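Local coordinates for Slr1964 protein (Synechocystis sp., PDB 4JDX) that accelerates the return of the orange carotenoid protein from its red, quenching form to its orange form, so that phycobilisome fluorescence recovers after photoprotective quenching, at residues A85-K89 / E90-Q94; Q77-I80 / I81-A85; E96-T99 / F100-A103. One frame throughout, in Å; residues are numbered along the deposited sequence.

Interaction 1. Residues A85-K89 / E90-Q94; sequences AQLLK and EGLVQ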
loop_
_atom_site.group_PDB
_atom_site.type_symbol
_atom_site.label_atom_id
_atom_site.label_comp_id
_atom_site.label_asym_id
_atom_site.label_seq_id
_atom_site.Cartn_x
_atom_site.Cartn_y
_atom_site.Cartn_z
ATOM N N ALA A 85 -25.118 -9.302 7.941
ATOM C CA ALA A 85 -25.002 -8.871 9.328
ATOM C C ALA A 85 -23.767 -7.995 9.505
ATOM O O ALA A 85 -23.822 -6.944 10.147
ATOM C CB ALA A 85 -24.927 -10.080 10.248
ATOM N N GLN A 86 -22.653 -8.432 8.927
ATOM C CA GLN A 86 -21.401 -7.685 9.006
ATOM C C GLN A 86 -21.538 -6.327 8.321
ATOM O O GLN A 86 -21.146 -5.298 8.874
ATOM C CB GLN A 86 -20.266 -8.475 8.356
ATOM C CG GLN A 86 -18.892 -7.860 8.566
ATOM C CD GLN A 86 -18.448 -7.899 10.022
ATOM O OE1 GLN A 86 -18.931 -8.716 10.806
ATOM N NE2 GLN A 86 -17.527 -7.014 10.387
ATOM N N LEU A 87 -22.094 -6.335 7.114
ATOM C CA LEU A 87 -22.325 -5.112 6.353
ATOM C C LEU A 87 -23.191 -4.137 7.137
ATOM O O LEU A 87 -22.961 -2.927 7.115
ATOM C CB LEU A 87 -23.006 -5.439 5.024
ATOM C CG LEU A 87 -22.185 -6.288 4.053
ATOM C CD1 LEU A 87 -23.011 -6.641 2.821
ATOM C CD2 LEU A 87 -20.890 -5.570 3.669
ATOM N N LEU A 88 -24.191 -4.675 7.828
ATOM C CA LEU A 88 -25.099 -3.864 8.627
ATOM C C LEU A 88 -24.362 -3.280 9.823
ATOM O O LEU A 88 -24.528 -2.108 10.163
ATOM C CB LEU A 88 -26.268 -4.719 9.109
ATOM C CG LEU A 88 -27.338 -4.000 9.929
ATOM C CD1 LEU A 88 -28.050 -2.944 9.092
ATOM C CD2 LEU A 88 -28.321 -5.015 10.482
ATOM N N LYS A 89 -23.540 -4.109 10.456
ATOM C CA LYS A 89 -22.755 -3.679 11.602
ATOM C C LYS A 89 -21.745 -2.612 11.189
ATOM O O LYS A 89 -21.447 -1.696 11.956
ATOM C CB LYS A 89 -22.027 -4.873 12.220
ATOM C CG LYS A 89 -21.493 -4.605 13.612
ATOM C CD LYS A 89 -20.704 -5.781 14.148
ATOM C CE LYS A 89 -20.213 -5.505 15.556
ATOM N NZ LYS A 89 -19.161 -6.467 15.974
ATOM N N GLU A 90 -21.228 -2.735 9.971
ATOM C CA GLU A 90 -20.225 -1.808 9.456
ATOM C C GLU A 90 -20.860 -0.577 8.809
ATOM O O GLU A 90 -20.155 0.328 8.362
ATOM C CB GLU A 90 -19.321 -2.516 8.445
ATOM C CG GLU A 90 -18.416 -3.577 9.050
ATOM C CD GLU A 90 -17.541 -4.254 8.014
ATOM O OE1 GLU A 90 -17.603 -3.859 6.832
ATOM O OE2 GLU A 90 -16.791 -5.182 8.381
ATOM N N GLY A 91 -22.188 -0.544 8.756
ATOM C CA GLY A 91 -22.896 0.601 8.210
ATOM C C GLY A 91 -22.853 0.665 6.693
ATOM O O GLY A 91 -23.140 1.709 6.103
ATOM N N LEU A 92 -22.499 -0.449 6.060
ATOM C CA LEU A 92 -22.407 -0.512 4.604
ATOM C C LEU A 92 -23.769 -0.777 3.963
ATOM O O LEU A 92 -23.959 -0.553 2.768
ATOM C CB LEU A 92 -21.393 -1.577 4.181
ATOM C CG LEU A 92 -19.940 -1.227 4.522
ATOM C CD1 LEU A 92 -18.990 -2.346 4.117
ATOM C CD2 LEU A 92 -19.539 0.086 3.865
ATOM N N VAL A 93 -24.711 -1.260 4.766
ATOM C CA VAL A 93 -26.107 -1.324 4.351
ATOM C C VAL A 93 -27.002 -0.863 5.493
ATOM O O VAL A 93 -26.651 -1.000 6.667
ATOM C CB VAL A 93 -26.526 -2.747 3.923
ATOM C CG1 VAL A 93 -25.617 -3.259 2.810
ATOM C CG2 VAL A 93 -26.527 -3.694 5.119
ATOM N N GLN A 94 -28.155 -0.308 5.143
ATOM C CA GLN A 94 -29.130 0.121 6.134
ATOM C C GLN A 94 -30.197 -0.956 6.292
ATOM O O GLN A 94 -30.524 -1.660 5.337
ATOM C CB GLN A 94 -29.755 1.457 5.720
ATOM C CG GLN A 94 -28.742 2.588 5.598
ATOM C CD GLN A 94 -28.076 2.921 6.922
ATOM O OE1 GLN A 94 -26.869 2.742 7.086
ATOM N NE2 GLN A 94 -28.863 3.413 7.871
HETATM O O HOH W 1 -26.237 0.329 9.379
#
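The carboxamide of Q86 and the carboxylate of E90, one helical turn apart, are the two flat groups of this contact, and their planes stand 87° apart. NE2 of Q86 donates to E90 OE2 over 2.8 Å; the acceptor lies in the amide plane, and the nearly straight bond meets OE2 on its anti side, 29° out of the carboxylate plane. E90 gives its other oxygen, OE1, to a salt bridge with K72, so amide and ammonium each hold a different oxygen of the carboxylate.

The backbone beneath is a Schellman motif closing helix 80-89: G91 leaves helical geometry with a positive phi of 76°, and two amides turn back into the last turn. L92 N reaches L87 O at 2.7 Å, while G91 N makes a weak bond to L88 O; V93 N adds a weak, long bond to L87 O. Just before these, E90 N bonds Q86 O at 2.8 Å.

Beyond the glycine, apolar groups fold back onto the helix. L87 and L92 cross at about a right angle, CD2 of L87 being 3.8 Å from CD1 of L92. V93 puts CG2 between its own N and carbonyl carbon, which sets that methyl over L87 CB at 3.9 Å and beside L88 CB. L87 and V93 are buried against helix 17-47, where V93 touches L26 and A30. A water lies within hydrogen-bonding distance of both L88 O, at 3.1 Å, and V93 O, at 3.0 Å, between the helix end and the departing chain.

Interaction 2. Residues Q77-I80 / I81-A85; sequences QSVI and IFVFA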
loop_
_atom_site.group_PDB
_atom_site.type_symbol
_atom_site.label_atom_id
_atom_site.label_comp_id
_atom_site.label_asym_id
_atom_site.label_seq_id
_atom_site.Cartn_x
_atom_site.Cartn_y
_atom_site.Cartn_z
ATOM N N GLN A 77 -24.653 -19.635 0.138
ATOM C CA GLN A 77 -25.720 -19.877 1.101
ATOM C C GLN A 77 -25.199 -20.051 2.526
ATOM O O GLN A 77 -25.918 -19.794 3.493
ATOM C CB GLN A 77 -26.503 -21.123 0.687
ATOM C CG GLN A 77 -27.692 -21.442 1.573
ATOM C CD GLN A 77 -28.358 -22.750 1.194
ATOM O OE1 GLN A 77 -27.715 -23.799 1.153
ATOM N NE2 GLN A 77 -29.653 -22.694 0.906
ATOM N N SER A 78 -23.948 -20.481 2.651
ATOM C CA SER A 78 -23.382 -20.833 3.947
ATOM C C SER A 78 -23.098 -19.613 4.823
ATOM O O SER A 78 -23.189 -19.688 6.050
ATOM C CB SER A 78 -22.090 -21.627 3.752
ATOM O OG SER A 78 -21.085 -20.820 3.166
ATOM N N VAL A 79 -22.757 -18.494 4.193
ATOM C CA VAL A 79 -22.323 -17.307 4.925
ATOM C C VAL A 79 -23.055 -16.027 4.520
ATOM O O VAL A 79 -22.901 -14.993 5.174
ATOM C CB VAL A 79 -20.813 -17.073 4.726
ATOM C CG1 VAL A 79 -20.020 -18.250 5.283
ATOM C CG2 VAL A 79 -20.499 -16.851 3.249
ATOM N N ILE A 80 -23.849 -16.092 3.455
ATOM C CA ILE A 80 -24.495 -14.898 2.913
ATOM C C ILE A 80 -25.266 -14.131 3.985
ATOM O O ILE A 80 -25.317 -12.901 3.963
ATOM C CB ILE A 80 -25.448 -15.246 1.751
ATOM C CG1 ILE A 80 -26.030 -13.967 1.140
ATOM C CG2 ILE A 80 -26.560 -16.175 2.226
ATOM C CD1 ILE A 80 -26.782 -14.199 -0.155
ATOM N N ILE A 81 -25.857 -14.862 4.922
ATOM C CA ILE A 81 -26.589 -14.244 6.026
ATOM C C ILE A 81 -25.627 -13.542 6.978
ATOM O O ILE A 81 -25.915 -12.454 7.477
ATOM C CB ILE A 81 -27.400 -15.283 6.824
ATOM C CG1 ILE A 81 -28.507 -15.875 5.950
ATOM C CG2 ILE A 81 -27.999 -14.649 8.077
ATOM C CD1 ILE A 81 -29.626 -14.895 5.627
ATOM N N PHE A 82 -24.484 -14.173 7.225
ATOM C CA PHE A 82 -23.465 -13.602 8.096
ATOM C C PHE A 82 -22.893 -12.340 7.465
ATOM O O PHE A 82 -22.611 -11.360 8.155
ATOM C CB PHE A 82 -22.342 -14.618 8.342
ATOM C CG PHE A 82 -22.799 -15.884 9.026
ATOM C CD1 PHE A 82 -23.933 -15.894 9.819
ATOM C CD2 PHE A 82 -22.091 -17.065 8.875
ATOM C CE1 PHE A 82 -24.350 -17.053 10.446
ATOM C CE2 PHE A 82 -22.507 -18.227 9.500
ATOM C CZ PHE A 82 -23.636 -18.220 10.285
ATOM N N VAL A 83 -22.738 -12.368 6.146
ATOM C CA VAL A 83 -22.169 -11.243 5.416
ATOM C C VAL A 83 -23.032 -10.001 5.597
ATOM O O VAL A 83 -22.524 -8.930 5.926
ATOM C CB VAL A 83 -22.040 -11.551 3.907
ATOM C CG1 VAL A 83 -21.581 -10.314 3.137
ATOM C CG2 VAL A 83 -21.088 -12.720 3.675
ATOM N N PHE A 84 -24.335 -10.146 5.384
ATOM C CA PHE A 84 -25.257 -9.024 5.537
ATOM C C PHE A 84 -25.186 -8.432 6.939
ATOM O O PHE A 84 -25.178 -7.212 7.108
ATOM C CB PHE A 84 -26.691 -9.447 5.212
ATOM C CG PHE A 84 -27.003 -9.437 3.741
ATOM C CD1 PHE A 84 -26.897 -8.269 3.011
ATOM C CD2 PHE A 84 -27.400 -10.592 3.091
ATOM C CE1 PHE A 84 -27.178 -8.254 1.661
ATOM C CE2 PHE A 84 -27.683 -10.578 1.738
ATOM C CZ PHE A 84 -27.572 -9.408 1.025
ATOM N N ALA A 85 -25.118 -9.302 7.941
ATOM C CA ALA A 85 -25.002 -8.871 9.328
ATOM C C ALA A 85 -23.767 -7.995 9.505
ATOM O O ALA A 85 -23.822 -6.944 10.147
ATOM C CB ALA A 85 -24.927 -10.080 10.248
#
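I80 meets F84 one turn along the helix, the two side chains lying side by side and pointing the same way. From CB, which sits against the next backbone amide, the I80 chain divides. The CG2 branch stays close to the main chain and has I81 CG1 at 4.2 Å. CG1, anti to the backbone N (chi1 -176°), comes to 3.8 Å from CE2 of F84, and the terminal CD1 continues past the same ring atom at 4.2 Å. The adjacent ring carbon, F84 CD2, is 3.2 Å from I80 O, approached obliquely.

This is the first turn of helix 80-89, with V79 at the N-cap position. Its carbonyl opens the helical bonding: V83 N donates to V79 O at 2.8 Å, with a C=O...N angle of 167°, and F84 N follows to I80 O at 3.3 Å. V79 also sends its methyl CG2 to CG2 of V83, 4.2 Å away, and its CG1 is 4.3 Å from F82 CD2.

Helices 17-47 and 103-114 receive the inner side chains: F84 packs on A23, L26 and I109, and its ring meets that of F27 with planes about 50° apart.

Interaction 3. Residues E96-T99 / F100-A103; sequences EELT and FLAA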
loop_
_atom_site.group_PDB
_atom_site.type_symbol
_atom_site.label_atom_id
_atom_site.label_comp_id
_atom_site.label_asym_id
_atom_site.label_seq_id
_atom_site.Cartn_x
_atom_site.Cartn_y
_atom_site.Cartn_z
ATOM N N GLU A 96 -33.230 -0.769 6.450
ATOM C CA GLU A 96 -34.386 -0.511 5.596
ATOM C C GLU A 96 -34.198 -1.121 4.206
ATOM O O GLU A 96 -35.164 -1.318 3.469
ATOM C CB GLU A 96 -34.637 0.997 5.475
ATOM C CG GLU A 96 -34.739 1.727 6.810
ATOM C CD GLU A 96 -33.393 2.217 7.312
ATOM O OE1 GLU A 96 -32.887 1.655 8.307
ATOM O OE2 GLU A 96 -32.838 3.162 6.709
ATOM N N GLU A 97 -32.951 -1.427 3.860
ATOM C CA GLU A 97 -32.622 -1.968 2.545
ATOM C C GLU A 97 -32.752 -3.492 2.503
ATOM O O GLU A 97 -32.473 -4.116 1.477
ATOM C CB GLU A 97 -31.200 -1.551 2.155
ATOM C CG GLU A 97 -31.026 -0.048 2.001
ATOM C CD GLU A 97 -29.594 0.361 1.721
ATOM O OE1 GLU A 97 -28.667 -0.327 2.196
ATOM O OE2 GLU A 97 -29.397 1.375 1.018
ATOM N N LEU A 98 -33.185 -4.081 3.614
ATOM C CA LEU A 98 -33.316 -5.532 3.723
ATOM C C LEU A 98 -34.764 -5.999 3.585
ATOM O O LEU A 98 -35.046 -7.193 3.680
ATOM C CB LEU A 98 -32.772 -5.997 5.073
ATOM C CG LEU A 98 -31.291 -5.713 5.321
ATOM C CD1 LEU A 98 -30.930 -6.010 6.772
ATOM C CD2 LEU A 98 -30.433 -6.526 4.361
ATOM N N THR A 99 -35.674 -5.061 3.345
ATOM C CA THR A 99 -37.104 -5.348 3.385
ATOM C C THR A 99 -37.596 -6.184 2.202
ATOM O O THR A 99 -38.767 -6.559 2.152
ATOM C CB THR A 99 -37.924 -4.046 3.433
ATOM O OG1 THR A 99 -37.688 -3.290 2.239
ATOM C CG2 THR A 99 -37.547 -3.214 4.652
ATOM N N PHE A 100 -36.712 -6.475 1.252
ATOM C CA PHE A 100 -37.069 -7.334 0.127
ATOM C C PHE A 100 -36.921 -8.796 0.538
ATOM O O PHE A 100 -37.453 -9.696 -0.116
ATOM C CB PHE A 100 -36.199 -7.030 -1.097
ATOM C CG PHE A 100 -34.754 -7.416 -0.927
ATOM C CD1 PHE A 100 -34.317 -8.685 -1.265
ATOM C CD2 PHE A 100 -33.834 -6.512 -0.428
ATOM C CE1 PHE A 100 -32.994 -9.042 -1.107
ATOM C CE2 PHE A 100 -32.510 -6.868 -0.268
ATOM C CZ PHE A 100 -32.090 -8.132 -0.608
ATOM N N LEU A 101 -36.208 -9.019 1.638
ATOM C CA LEU A 101 -35.994 -10.362 2.159
ATOM C C LEU A 101 -37.175 -10.849 2.990
ATOM O O LEU A 101 -37.986 -10.052 3.463
ATOM C CB LEU A 101 -34.737 -10.397 3.027
ATOM C CG LEU A 101 -33.414 -10.122 2.318
ATOM C CD1 LEU A 101 -32.297 -10.014 3.345
ATOM C CD2 LEU A 101 -33.121 -11.212 1.292
ATOM N N ALA A 102 -37.258 -12.164 3.163
ATOM C CA ALA A 102 -38.220 -12.762 4.078
ATOM C C ALA A 102 -38.013 -12.191 5.477
ATOM O O ALA A 102 -36.899 -11.827 5.849
ATOM C CB ALA A 102 -38.065 -14.276 4.094
ATOM N N ALA A 103 -39.094 -12.118 6.248
ATOM C CA ALA A 103 -39.060 -11.532 7.584
ATOM C C ALA A 103 -38.072 -12.252 8.499
ATOM O O ALA A 103 -37.379 -11.617 9.295
ATOM C CB ALA A 103 -40.457 -11.553 8.194
#
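The ring of F100 presents its edge to the carbonyl oxygen of E97, three residues back. CD2 and CE2 both lie 3.3 Å from E97 O, which sits near the ring plane, so two adjacent ring carbons share one oxygen. The first torsion explains the placement: chi1 of 68° puts CG between the residue's own N and carbonyl carbon, bringing the ring edge back against the E97 carbonyl. One face of this ring carries CG of L101, 3.6 Å above the plane and offset toward the rim. F100 also touches S22 of helix 17-47.

Among the hydrogen bonds, L101 N donates to L98 O at 3.0 Å with an N-H...O angle of 158°. The donor stands well off the carbonyl plane, 44° above it. This bond closes a type I beta turn from L98 to L101, which follows the 3-10 segment at 96-97 and precedes A102, the N-cap position of helix 103-114. Within 96-99, the hydroxyl of T99 makes a weak, long bond to E96 O, at 3.4 Å.

Apolar packing joins the two leucines at the ends of the turn. Their side chains approach at a slant, L98 CD2 being 4.1 Å from L101 CD1, and both are buried against I109 of helix 103-114; L98 also rests on L26.

Charge enters through E97, whose OE2 forms a salt bridge with R33 of helix 17-47 while its OE1 accepts a hydrogen bond from Q94 N.

In the fold
Interactions 1 and 2 treat the two ends of helix 80-89 and share A85: 77-85 starts the helix with carbonyls meeting amides and hydrophobic side chains, whereas 85-94 finishes it with a glycine turn, a water and a surface amide-carboxylate bond. Interaction 3 lies farther out, its centre about 17 Å from the centre of the chain against about 6 Å for that of interaction 1, in the loop leading to helix 103-114. All three mix buried and exposed residues and pack on helices 17-47 and 103-114. F84 CD1 packs 4.2 Å from L98 CD2, and V93 CG2 4.3 Å from the carbonyl oxygen F84 O. A hydrogen bond from Q94 N to E97 OE1 ties interactions 1 and 3.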